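Local coordinates for iron transport multicopper oxidase FET3 (Saccharomyces cerevisiae, PDB 1ZPU), which uses bound copper to oxidise iron(II) to iron(III) with molecular oxygen, for uptake into the yeast cell through the permease FTR1, at residues Thr101-Ser106 and Val193-Phe198; His392-His397 and Leu439-Gln444; Trp459-His464 and Leu473-Val478. All coordinates share one frame; numbering follows the deposited sequence.

Contact 1. Residues Thr101-Ser106 and Val193-Phe198; sequences TYWYHS and VNVGGF. With CU1 (copper (I) ion), chain B.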
loop_
_atom_site.group_PDB
_atom_site.type_symbol
_atom_site.label_atom_id
_atom_site.label_comp_id
_atom_site.label_asym_id
_atom_site.label_seq_id
_atom_site.Cartn_x
_atom_site.Cartn_y
_atom_site.Cartn_z
ATOM N N THR A 101 -9.072 5.704 8.552
ATOM C CA THR A 101 -8.448 6.323 7.386
ATOM C C THR A 101 -7.913 5.307 6.389
ATOM O O THR A 101 -7.041 4.500 6.717
ATOM C CB THR A 101 -7.342 7.318 7.813
ATOM O OG1 THR A 101 -7.841 8.140 8.887
ATOM C CG2 THR A 101 -6.926 8.198 6.626
ATOM N N TYR A 102 -8.458 5.341 5.173
ATOM C CA TYR A 102 -7.984 4.461 4.105
ATOM C C TYR A 102 -7.772 5.260 2.836
ATOM O O TYR A 102 -7.982 6.464 2.811
ATOM C CB TYR A 102 -8.964 3.295 3.877
ATOM C CG TYR A 102 -9.229 2.520 5.138
ATOM C CD1 TYR A 102 -10.127 2.993 6.087
ATOM C CD2 TYR A 102 -8.556 1.344 5.400
ATOM C CE1 TYR A 102 -10.353 2.320 7.245
ATOM C CE2 TYR A 102 -8.776 0.650 6.565
ATOM C CZ TYR A 102 -9.673 1.148 7.488
ATOM O OH TYR A 102 -9.902 0.471 8.657
ATOM N N TRP A 103 -7.332 4.586 1.785
ATOM C CA TRP A 103 -7.244 5.194 0.470
ATOM C C TRP A 103 -7.466 4.175 -0.638
ATOM O O TRP A 103 -7.456 2.957 -0.416
ATOM C CB TRP A 103 -5.913 5.926 0.269
ATOM C CG TRP A 103 -4.657 5.080 0.346
ATOM C CD1 TRP A 103 -4.246 4.334 1.402
ATOM C CD2 TRP A 103 -3.627 4.963 -0.649
ATOM N NE1 TRP A 103 -3.054 3.727 1.121
ATOM C CE2 TRP A 103 -2.646 4.098 -0.131
ATOM C CE3 TRP A 103 -3.446 5.496 -1.927
ATOM C CZ2 TRP A 103 -1.501 3.746 -0.843
ATOM C CZ3 TRP A 103 -2.305 5.153 -2.638
ATOM C CH2 TRP A 103 -1.347 4.286 -2.095
ATOM N N TYR A 104 -7.690 4.688 -1.838
ATOM C CA TYR A 104 -7.847 3.843 -2.987
ATOM C C TYR A 104 -6.828 4.233 -4.042
ATOM O O TYR A 104 -6.496 5.406 -4.197
ATOM C CB TYR A 104 -9.267 3.972 -3.519
ATOM C CG TYR A 104 -9.596 5.292 -4.168
ATOM C CD1 TYR A 104 -9.401 5.479 -5.530
ATOM C CD2 TYR A 104 -10.138 6.342 -3.427
ATOM C CE1 TYR A 104 -9.720 6.678 -6.136
ATOM C CE2 TYR A 104 -10.462 7.558 -4.028
ATOM C CZ TYR A 104 -10.250 7.717 -5.388
ATOM O OH TYR A 104 -10.576 8.904 -6.012
ATOM N N HIS A 105 -6.320 3.245 -4.763
ATOM C CA HIS A 105 -5.381 3.494 -5.845
ATOM C C HIS A 105 -5.534 2.446 -6.927
ATOM O O HIS A 105 -6.024 1.348 -6.664
ATOM C CB HIS A 105 -3.931 3.502 -5.330
ATOM C CG HIS A 105 -3.513 2.245 -4.626
ATOM N ND1 HIS A 105 -3.058 1.127 -5.296
ATOM C CD2 HIS A 105 -3.452 1.939 -3.307
ATOM C CE1 HIS A 105 -2.754 0.183 -4.419
ATOM N NE2 HIS A 105 -2.983 0.652 -3.206
ATOM N N SER A 106 -5.121 2.789 -8.140
ATOM C CA SER A 106 -5.026 1.817 -9.215
ATOM C C SER A 106 -4.057 0.732 -8.801
ATOM O O SER A 106 -3.053 1.009 -8.153
ATOM C CB SER A 106 -4.521 2.495 -10.486
ATOM O OG SER A 106 -4.151 1.551 -11.472
ATOM N N VAL A 193 -1.505 10.810 5.255
ATOM C CA VAL A 193 -1.441 9.610 4.424
ATOM C C VAL A 193 -0.296 9.713 3.444
ATOM O O VAL A 193 -0.198 10.704 2.707
ATOM C CB VAL A 193 -2.741 9.409 3.608
ATOM C CG1 VAL A 193 -2.694 8.096 2.852
ATOM C CG2 VAL A 193 -3.983 9.460 4.502
ATOM N N ASN A 194 0.571 8.707 3.411
ATOM C CA ASN A 194 1.551 8.664 2.331
ATOM C C ASN A 194 1.046 7.893 1.093
ATOM O O ASN A 194 1.114 6.662 1.041
ATOM C CB ASN A 194 2.902 8.158 2.810
ATOM C CG ASN A 194 3.939 8.272 1.743
ATOM O OD1 ASN A 194 3.595 8.470 0.563
ATOM N ND2 ASN A 194 5.207 8.156 2.116
ATOM N N VAL A 195 0.520 8.627 0.113
ATOM C CA VAL A 195 -0.036 8.019 -1.103
ATOM C C VAL A 195 1.017 7.936 -2.211
ATOM O O VAL A 195 0.695 7.917 -3.392
ATOM C CB VAL A 195 -1.241 8.823 -1.588
ATOM C CG1 VAL A 195 -2.418 8.674 -0.597
ATOM C CG2 VAL A 195 -0.851 10.275 -1.723
ATOM N N GLY A 196 2.287 7.916 -1.820
ATOM C CA GLY A 196 3.381 7.879 -2.778
ATOM C C GLY A 196 3.584 6.480 -3.330
ATOM O O GLY A 196 2.973 5.508 -2.865
ATOM N N GLY A 197 4.443 6.383 -4.340
ATOM C CA GLY A 197 4.702 5.111 -4.991
ATOM C C GLY A 197 6.050 4.531 -4.602
ATOM O O GLY A 197 6.347 3.370 -4.880
ATOM N N PHE A 198 6.876 5.326 -3.953
ATOM C CA PHE A 198 8.248 4.913 -3.723
ATOM C C PHE A 198 8.723 5.296 -2.328
ATOM O O PHE A 198 8.844 4.464 -1.453
ATOM C CB PHE A 198 9.153 5.518 -4.823
ATOM C CG PHE A 198 10.622 5.211 -4.684
ATOM C CD1 PHE A 198 11.081 4.118 -3.955
ATOM C CD2 PHE A 198 11.555 6.000 -5.349
ATOM C CE1 PHE A 198 12.457 3.835 -3.867
ATOM C CE2 PHE A 198 12.940 5.723 -5.255
ATOM C CZ PHE A 198 13.376 4.645 -4.516
HETATM CU CU CU1 B . -2.322 0.077 -1.334
#
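Beside the type 3 copper pair of this multicopper oxidase, Trp103 on strand 100-105 packs its indole against Val193, near the end of strand 187-194, and Val195, just past it. The two chain segments belong to different plastocyanin-like domains, the first and the second, and what joins them here is apolar side-chain packing. Trp103 CG lies between the backbone N and the carbonyl carbon (chi1 62°), from where the indole extends towards the valines. Val195 lies across one face of the indole. Its CA stands 4.2 Å from the centroid of the six-membered ring of Trp103, only 20° off the ring normal, which makes a CH-pi contact, while its CG1 comes within 3.6 Å of Trp103 CE3. Val193 CG1 lies over the same face but nearer the pyrrole part, 4.3 Å from Trp103 CD1. Two residues before Trp103, Thr101 CG2 meets Val193 CG2 at 3.8 Å, methyl to methyl. The polar branch of that threonine turns elsewhere, its OG1 being hydrogen-bonded to Thr237 OG1.

The site lies in the first cupredoxin domain's share of the trinuclear cluster; the second domain supplies packing here and no copper ligand. The indole has valines of the second domain over one face and, near the rim of the other, CD2 of the copper ligand His105. His105 NE2 binds copper at 2.1 Å together with His62 and His464. The imidazole also donates through ND1 to Ser106 O, 2.9 Å away and nearly straight, in the plane of the ring although above that of the carbonyl, so both ring nitrogens fix its rotation. Across the interface the backbone leaves the strand through an Asx turn: Asn194 OD1 accepts from Gly196 N at 2.8 Å.

Contact 2. Residues His392-His397 and Leu439-Gln444; sequences HPFHLH and LYVRPQ. With CU1 (copper (I) ion), chain C; CU1 (copper (I) ion), chain D; CU1 (copper (I) ion), chain E.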
loop_
_atom_site.group_PDB
_atom_site.type_symbol
_atom_site.label_atom_id
_atom_site.label_comp_id
_atom_site.label_asym_id
_atom_site.label_seq_id
_atom_site.Cartn_x
_atom_site.Cartn_y
_atom_site.Cartn_z
ATOM N N HIS A 392 11.870 -1.640 2.916
ATOM C CA HIS A 392 10.686 -1.963 2.133
ATOM C C HIS A 392 9.459 -1.956 3.019
ATOM O O HIS A 392 9.454 -2.566 4.102
ATOM C CB HIS A 392 10.800 -3.339 1.515
ATOM C CG HIS A 392 12.078 -3.570 0.789
ATOM N ND1 HIS A 392 12.170 -3.520 -0.583
ATOM C CD2 HIS A 392 13.320 -3.856 1.240
ATOM C CE1 HIS A 392 13.415 -3.767 -0.947
ATOM N NE2 HIS A 392 14.131 -3.978 0.142
ATOM N N PRO A 393 8.400 -1.277 2.570
ATOM C CA PRO A 393 7.136 -1.355 3.265
ATOM C C PRO A 393 6.254 -2.461 2.656
ATOM O O PRO A 393 5.745 -2.322 1.553
ATOM C CB PRO A 393 6.548 0.029 3.030
ATOM C CG PRO A 393 7.154 0.488 1.730
ATOM C CD PRO A 393 8.316 -0.398 1.396
ATOM N N PHE A 394 6.100 -3.564 3.363
ATOM C CA PHE A 394 5.255 -4.634 2.890
ATOM C C PHE A 394 3.848 -4.459 3.394
ATOM O O PHE A 394 3.628 -4.022 4.524
ATOM C CB PHE A 394 5.811 -6.001 3.278
ATOM C CG PHE A 394 7.066 -6.352 2.550
ATOM C CD1 PHE A 394 8.306 -6.067 3.101
ATOM C CD2 PHE A 394 7.011 -6.925 1.285
ATOM C CE1 PHE A 394 9.471 -6.364 2.409
ATOM C CE2 PHE A 394 8.187 -7.230 0.594
ATOM C CZ PHE A 394 9.415 -6.953 1.168
ATOM N N HIS A 395 2.899 -4.796 2.530
ATOM C CA HIS A 395 1.509 -4.615 2.825
ATOM C C HIS A 395 0.752 -5.916 2.566
ATOM O O HIS A 395 1.086 -6.670 1.631
ATOM C CB HIS A 395 0.954 -3.439 2.025
ATOM C CG HIS A 395 -0.537 -3.442 1.902
ATOM N ND1 HIS A 395 -1.374 -3.287 2.987
ATOM C CD2 HIS A 395 -1.339 -3.620 0.828
ATOM C CE1 HIS A 395 -2.625 -3.355 2.582
ATOM N NE2 HIS A 395 -2.632 -3.556 1.277
ATOM N N LEU A 396 -0.251 -6.175 3.414
ATOM C CA LEU A 396 -1.044 -7.389 3.345
ATOM C C LEU A 396 -2.504 -7.073 3.113
ATOM O O LEU A 396 -3.124 -6.379 3.920
ATOM C CB LEU A 396 -0.889 -8.197 4.633
ATOM C CG LEU A 396 -1.710 -9.487 4.815
ATOM C CD1 LEU A 396 -1.304 -10.608 3.838
ATOM C CD2 LEU A 396 -1.607 -9.962 6.268
ATOM N N HIS A 397 -3.060 -7.585 2.015
ATOM C CA HIS A 397 -4.479 -7.398 1.708
ATOM C C HIS A 397 -5.338 -8.231 2.658
ATOM O O HIS A 397 -4.884 -9.266 3.158
ATOM C CB HIS A 397 -4.777 -7.815 0.280
ATOM C CG HIS A 397 -4.274 -6.861 -0.754
ATOM N ND1 HIS A 397 -5.084 -6.346 -1.741
ATOM C CD2 HIS A 397 -3.041 -6.341 -0.970
ATOM C CE1 HIS A 397 -4.372 -5.550 -2.517
ATOM N NE2 HIS A 397 -3.129 -5.529 -2.071
ATOM N N LEU A 439 3.876 -2.306 6.864
ATOM C CA LEU A 439 4.981 -2.356 7.807
ATOM C C LEU A 439 6.288 -2.444 7.043
ATOM O O LEU A 439 6.382 -3.196 6.097
ATOM C CB LEU A 439 4.835 -3.592 8.700
ATOM C CG LEU A 439 5.894 -3.865 9.768
ATOM C CD1 LEU A 439 5.614 -3.074 11.054
ATOM C CD2 LEU A 439 6.006 -5.362 10.051
ATOM N N TYR A 440 7.295 -1.682 7.462
ATOM C CA TYR A 440 8.605 -1.735 6.830
ATOM C C TYR A 440 9.586 -2.679 7.543
ATOM O O TYR A 440 9.607 -2.746 8.773
ATOM C CB TYR A 440 9.215 -0.324 6.693
ATOM C CG TYR A 440 9.603 0.402 7.984
ATOM C CD1 TYR A 440 10.786 0.099 8.650
ATOM C CD2 TYR A 440 8.809 1.413 8.505
ATOM C CE1 TYR A 440 11.154 0.764 9.820
ATOM C CE2 TYR A 440 9.164 2.091 9.649
ATOM C CZ TYR A 440 10.340 1.762 10.313
ATOM O OH TYR A 440 10.719 2.427 11.467
ATOM N N VAL A 441 10.380 -3.413 6.760
ATOM C CA VAL A 441 11.626 -4.002 7.246
ATOM C C VAL A 441 12.731 -2.988 7.098
ATOM O O VAL A 441 12.789 -2.262 6.092
ATOM C CB VAL A 441 12.143 -5.176 6.406
ATOM C CG1 VAL A 441 12.260 -6.434 7.244
ATOM C CG2 VAL A 441 11.356 -5.353 5.117
ATOM N N ARG A 442 13.633 -2.973 8.071
ATOM C CA ARG A 442 14.803 -2.132 7.993
ATOM C C ARG A 442 15.848 -2.794 7.092
ATOM O O ARG A 442 15.759 -3.994 6.813
ATOM C CB ARG A 442 15.334 -1.825 9.400
ATOM C CG ARG A 442 14.426 -0.868 10.165
ATOM C CD ARG A 442 14.875 -0.640 11.593
ATOM N NE ARG A 442 13.935 0.219 12.317
ATOM C CZ ARG A 442 13.137 -0.182 13.308
ATOM N NH1 ARG A 442 13.147 -1.439 13.728
ATOM N NH2 ARG A 442 12.320 0.691 13.884
ATOM N N PRO A 443 16.815 -2.004 6.591
ATOM C CA PRO A 443 17.902 -2.557 5.782
ATOM C C PRO A 443 18.542 -3.809 6.383
ATOM O O PRO A 443 18.971 -3.805 7.547
ATOM C CB PRO A 443 18.912 -1.411 5.744
ATOM C CG PRO A 443 18.052 -0.208 5.767
ATOM C CD PRO A 443 16.943 -0.540 6.720
ATOM N N GLN A 444 18.577 -4.868 5.580
ATOM C CA GLN A 444 19.234 -6.126 5.926
ATOM C C GLN A 444 18.689 -6.761 7.210
ATOM O O GLN A 444 19.365 -7.560 7.852
ATOM C CB GLN A 444 20.750 -5.934 6.012
ATOM C CG GLN A 444 21.394 -5.309 4.775
ATOM C CD GLN A 444 22.880 -5.656 4.646
ATOM O OE1 GLN A 444 23.299 -6.271 3.660
ATOM N NE2 GLN A 444 23.674 -5.281 5.649
HETATM CU CU CU1 C . -4.299 -3.161 0.149
HETATM CU CU CU1 D . 10.557 -2.921 -1.735
HETATM CU CU CU1 E . -1.638 -4.597 -3.285
#
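His392, Pro393 and Phe394 pair with Val441, Tyr440 and Leu439 in antiparallel order, the strand axes running at 138° to one another. The first segment is the His-Pro-Phe-His-Leu-His (HxxHxH) copper-ligand sequence of the third plastocyanin-like domain, and 438-441 is an edge strand of its sheet. Backbone bonds carry the pairing. Phe394 and Leu439 form a hydrogen-bonded pair, with Phe394 N to Leu439 O at 2.8 Å and Leu439 N to Phe394 O at 2.9 Å. At the other end Val441 N donates to His392 O over 2.9 Å, whereas the return bond from His392 N is weak. Between them lies the non-hydrogen-bonded pair Pro393 and Tyr440.

Apolar contact is concentrated on the face of Phe394 and Val441. Phe394 CG is anti to the carbonyl carbon (chi1 -69°), which places the ring edge by Val441 CG2, 3.5 Å from Phe394 CE1 and in the ring plane.

Metal bonds form the third group. His392 ND1 binds the type 1 copper at 2.1 Å, His395 NE2 the type 2 copper, and His397 NE2 a type 3 copper.

A hydrogen bond at the second nitrogen, to Asp388, the carbonyl of Asp437 and Asp73 in turn, probably fixes the rotation of each metal-bound imidazole.

Contact 3. Residues Trp459-His464 and Leu473-Val478; sequences WFFHCH and LGLVLV. With CU1 (copper (I) ion), chain E; CU1 (copper (I) ion), chain D; CU1 (copper (I) ion), chain B.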
loop_
_atom_site.group_PDB
_atom_site.type_symbol
_atom_site.label_atom_id
_atom_site.label_comp_id
_atom_site.label_asym_id
_atom_site.label_seq_id
_atom_site.Cartn_x
_atom_site.Cartn_y
_atom_site.Cartn_z
ATOM N N TRP A 459 -5.509 -13.020 -1.186
ATOM C CA TRP A 459 -4.861 -11.816 -0.677
ATOM C C TRP A 459 -3.399 -11.658 -1.099
ATOM O O TRP A 459 -2.593 -12.561 -0.900
ATOM C CB TRP A 459 -4.956 -11.761 0.848
ATOM C CG TRP A 459 -6.323 -11.994 1.431
ATOM C CD1 TRP A 459 -6.673 -12.987 2.290
ATOM C CD2 TRP A 459 -7.514 -11.227 1.208
ATOM N NE1 TRP A 459 -7.995 -12.891 2.616
ATOM C CE2 TRP A 459 -8.536 -11.817 1.970
ATOM C CE3 TRP A 459 -7.819 -10.106 0.429
ATOM C CZ2 TRP A 459 -9.840 -11.322 1.983
ATOM C CZ3 TRP A 459 -9.115 -9.610 0.451
ATOM C CH2 TRP A 459 -10.104 -10.217 1.220
ATOM N N PHE A 460 -3.071 -10.489 -1.649
ATOM C CA PHE A 460 -1.730 -10.172 -2.118
ATOM C C PHE A 460 -0.867 -9.745 -0.938
ATOM O O PHE A 460 -1.279 -8.923 -0.120
ATOM C CB PHE A 460 -1.803 -9.053 -3.175
ATOM C CG PHE A 460 -0.768 -9.145 -4.272
ATOM C CD1 PHE A 460 0.114 -10.219 -4.357
ATOM C CD2 PHE A 460 -0.703 -8.158 -5.254
ATOM C CE1 PHE A 460 1.065 -10.289 -5.398
ATOM C CE2 PHE A 460 0.240 -8.228 -6.311
ATOM C CZ PHE A 460 1.122 -9.287 -6.372
ATOM N N PHE A 461 0.321 -10.330 -0.835
ATOM C CA PHE A 461 1.319 -9.850 0.116
ATOM C C PHE A 461 2.557 -9.384 -0.639
ATOM O O PHE A 461 3.255 -10.201 -1.245
ATOM C CB PHE A 461 1.694 -10.920 1.138
ATOM C CG PHE A 461 2.735 -10.470 2.111
ATOM C CD1 PHE A 461 2.398 -9.635 3.167
ATOM C CD2 PHE A 461 4.063 -10.862 1.956
ATOM C CE1 PHE A 461 3.361 -9.210 4.065
ATOM C CE2 PHE A 461 5.042 -10.429 2.850
ATOM C CZ PHE A 461 4.682 -9.602 3.909
ATOM N N HIS A 462 2.824 -8.080 -0.604
ATOM C CA HIS A 462 3.874 -7.506 -1.434
ATOM C C HIS A 462 4.460 -6.237 -0.869
ATOM O O HIS A 462 3.888 -5.618 0.032
ATOM C CB HIS A 462 3.325 -7.182 -2.817
ATOM C CG HIS A 462 2.289 -6.106 -2.809
ATOM N ND1 HIS A 462 2.599 -4.772 -2.969
ATOM C CD2 HIS A 462 0.947 -6.165 -2.649
ATOM C CE1 HIS A 462 1.491 -4.055 -2.899
ATOM N NE2 HIS A 462 0.475 -4.875 -2.701
ATOM N N CYS A 463 5.584 -5.836 -1.446
ATOM C CA CYS A 463 6.149 -4.526 -1.209
ATOM C C CYS A 463 5.326 -3.468 -1.941
ATOM O O CYS A 463 4.965 -3.623 -3.111
ATOM C CB CYS A 463 7.592 -4.495 -1.680
ATOM S SG CYS A 463 8.402 -2.947 -1.332
ATOM N N HIS A 464 5.025 -2.386 -1.245
ATOM C CA HIS A 464 4.196 -1.334 -1.801
ATOM C C HIS A 464 4.990 -0.279 -2.582
ATOM O O HIS A 464 4.424 0.709 -3.038
ATOM C CB HIS A 464 3.359 -0.689 -0.713
ATOM C CG HIS A 464 2.014 -0.259 -1.189
ATOM N ND1 HIS A 464 1.832 0.821 -2.027
ATOM C CD2 HIS A 464 0.781 -0.779 -0.969
ATOM C CE1 HIS A 464 0.542 0.951 -2.295
ATOM N NE2 HIS A 464 -0.118 -0.004 -1.660
ATOM N N LEU A 473 7.995 -8.406 -6.437
ATOM C CA LEU A 473 8.133 -8.683 -5.007
ATOM C C LEU A 473 6.767 -8.899 -4.397
ATOM O O LEU A 473 6.272 -8.040 -3.666
ATOM C CB LEU A 473 8.802 -7.518 -4.279
ATOM C CG LEU A 473 9.950 -7.829 -3.307
ATOM C CD1 LEU A 473 10.211 -6.678 -2.346
ATOM C CD2 LEU A 473 9.793 -9.147 -2.546
ATOM N N GLY A 474 6.154 -10.040 -4.690
ATOM C CA GLY A 474 4.832 -10.350 -4.163
ATOM C C GLY A 474 4.517 -11.826 -4.123
ATOM O O GLY A 474 5.100 -12.616 -4.866
ATOM N N LEU A 475 3.595 -12.193 -3.242
ATOM C CA LEU A 475 3.124 -13.568 -3.121
ATOM C C LEU A 475 1.630 -13.593 -2.828
ATOM O O LEU A 475 1.071 -12.597 -2.366
ATOM C CB LEU A 475 3.900 -14.338 -2.054
ATOM C CG LEU A 475 3.944 -13.862 -0.612
ATOM C CD1 LEU A 475 2.662 -14.196 0.093
ATOM C CD2 LEU A 475 5.080 -14.586 0.050
ATOM N N VAL A 476 0.991 -14.729 -3.093
ATOM C CA VAL A 476 -0.462 -14.815 -3.034
ATOM C C VAL A 476 -0.939 -15.763 -1.933
ATOM O O VAL A 476 -0.508 -16.920 -1.855
ATOM C CB VAL A 476 -1.048 -15.246 -4.396
ATOM C CG1 VAL A 476 -2.564 -15.345 -4.328
ATOM C CG2 VAL A 476 -0.617 -14.291 -5.488
ATOM N N LEU A 477 -1.832 -15.261 -1.087
ATOM C CA LEU A 477 -2.434 -16.055 -0.021
ATOM C C LEU A 477 -3.875 -16.428 -0.357
ATOM O O LEU A 477 -4.704 -15.555 -0.583
ATOM C CB LEU A 477 -2.401 -15.279 1.294
ATOM C CG LEU A 477 -1.025 -14.927 1.859
ATOM C CD1 LEU A 477 -1.188 -14.232 3.184
ATOM C CD2 LEU A 477 -0.135 -16.151 2.035
ATOM N N VAL A 478 -4.172 -17.719 -0.393
ATOM C CA VAL A 478 -5.536 -18.174 -0.611
ATOM C C VAL A 478 -6.070 -18.691 0.723
ATOM O O VAL A 478 -5.656 -19.754 1.207
ATOM C CB VAL A 478 -5.601 -19.269 -1.706
ATOM C CG1 VAL A 478 -7.020 -19.763 -1.896
ATOM C CG2 VAL A 478 -5.066 -18.736 -3.008
HETATM CU CU CU1 E . -1.638 -4.597 -3.285
HETATM CU CU CU1 D . 10.557 -2.921 -1.735
HETATM CU CU CU1 B . -2.322 0.077 -1.334
#
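His462 faces Gly474 in an antiparallel beta ladder of the third plastocyanin-like domain, within the His-Cys-His sequence that bridges type 1 and type 3 coppers in multicopper oxidases. Its CB lies against the partner backbone, beside Leu473 O and 3.8 Å from Gly474 CA. With CG between the backbone N and the carbonyl carbon (chi1 66°), the ring then leads away from that strand. ND1 donates to Cys463 O, in the ring plane but well above the carbonyl plane, at an N-H...O angle of 169°. CD2 and CE1 flank the metal, and NE2 at the tip binds a type 3 copper at 2.2 Å, alongside His397 and His107.

Trp459 with Leu477 and Phe461 with Leu475 each exchange two backbone hydrogen bonds, and beyond the last pair Cys463 N donates to Leu473 O at 3.2 Å. Phe461 and Leu475 lie side by side and point the same way, CB of Phe461 being 3.6 Å from CD1 of Leu475. Phe460, on the opposite face, turns its ring edge to Leu475 O.

His464 NE2 binds the other type 3 copper, with His105 and His62. Cys463 binds the type 1 copper through SG at 2.2 Å, while its CB touches Leu473 CD1 at 3.5 Å.

In the fold
Followed from the N terminus, the three contacts close one after another, and none nests within or crosses another. Contact 1 closes a long excursion of 86 residues and ties the first plastocyanin-like domain to the second. Contact 2 comes later, joining strand 392-396 to the edge strand 438-441 across 41 residues. Contact 3 closes the shortest loop, eight residues holding helix 466-470. Contacts 2 and 3 share one sheet, where strands 392-396 and 457-463 are neighbours and probably hydrogen-bond through His395 N and His462 O. Contact 1 meets contact 3 at a shared copper, so first and third domains both supply the cluster.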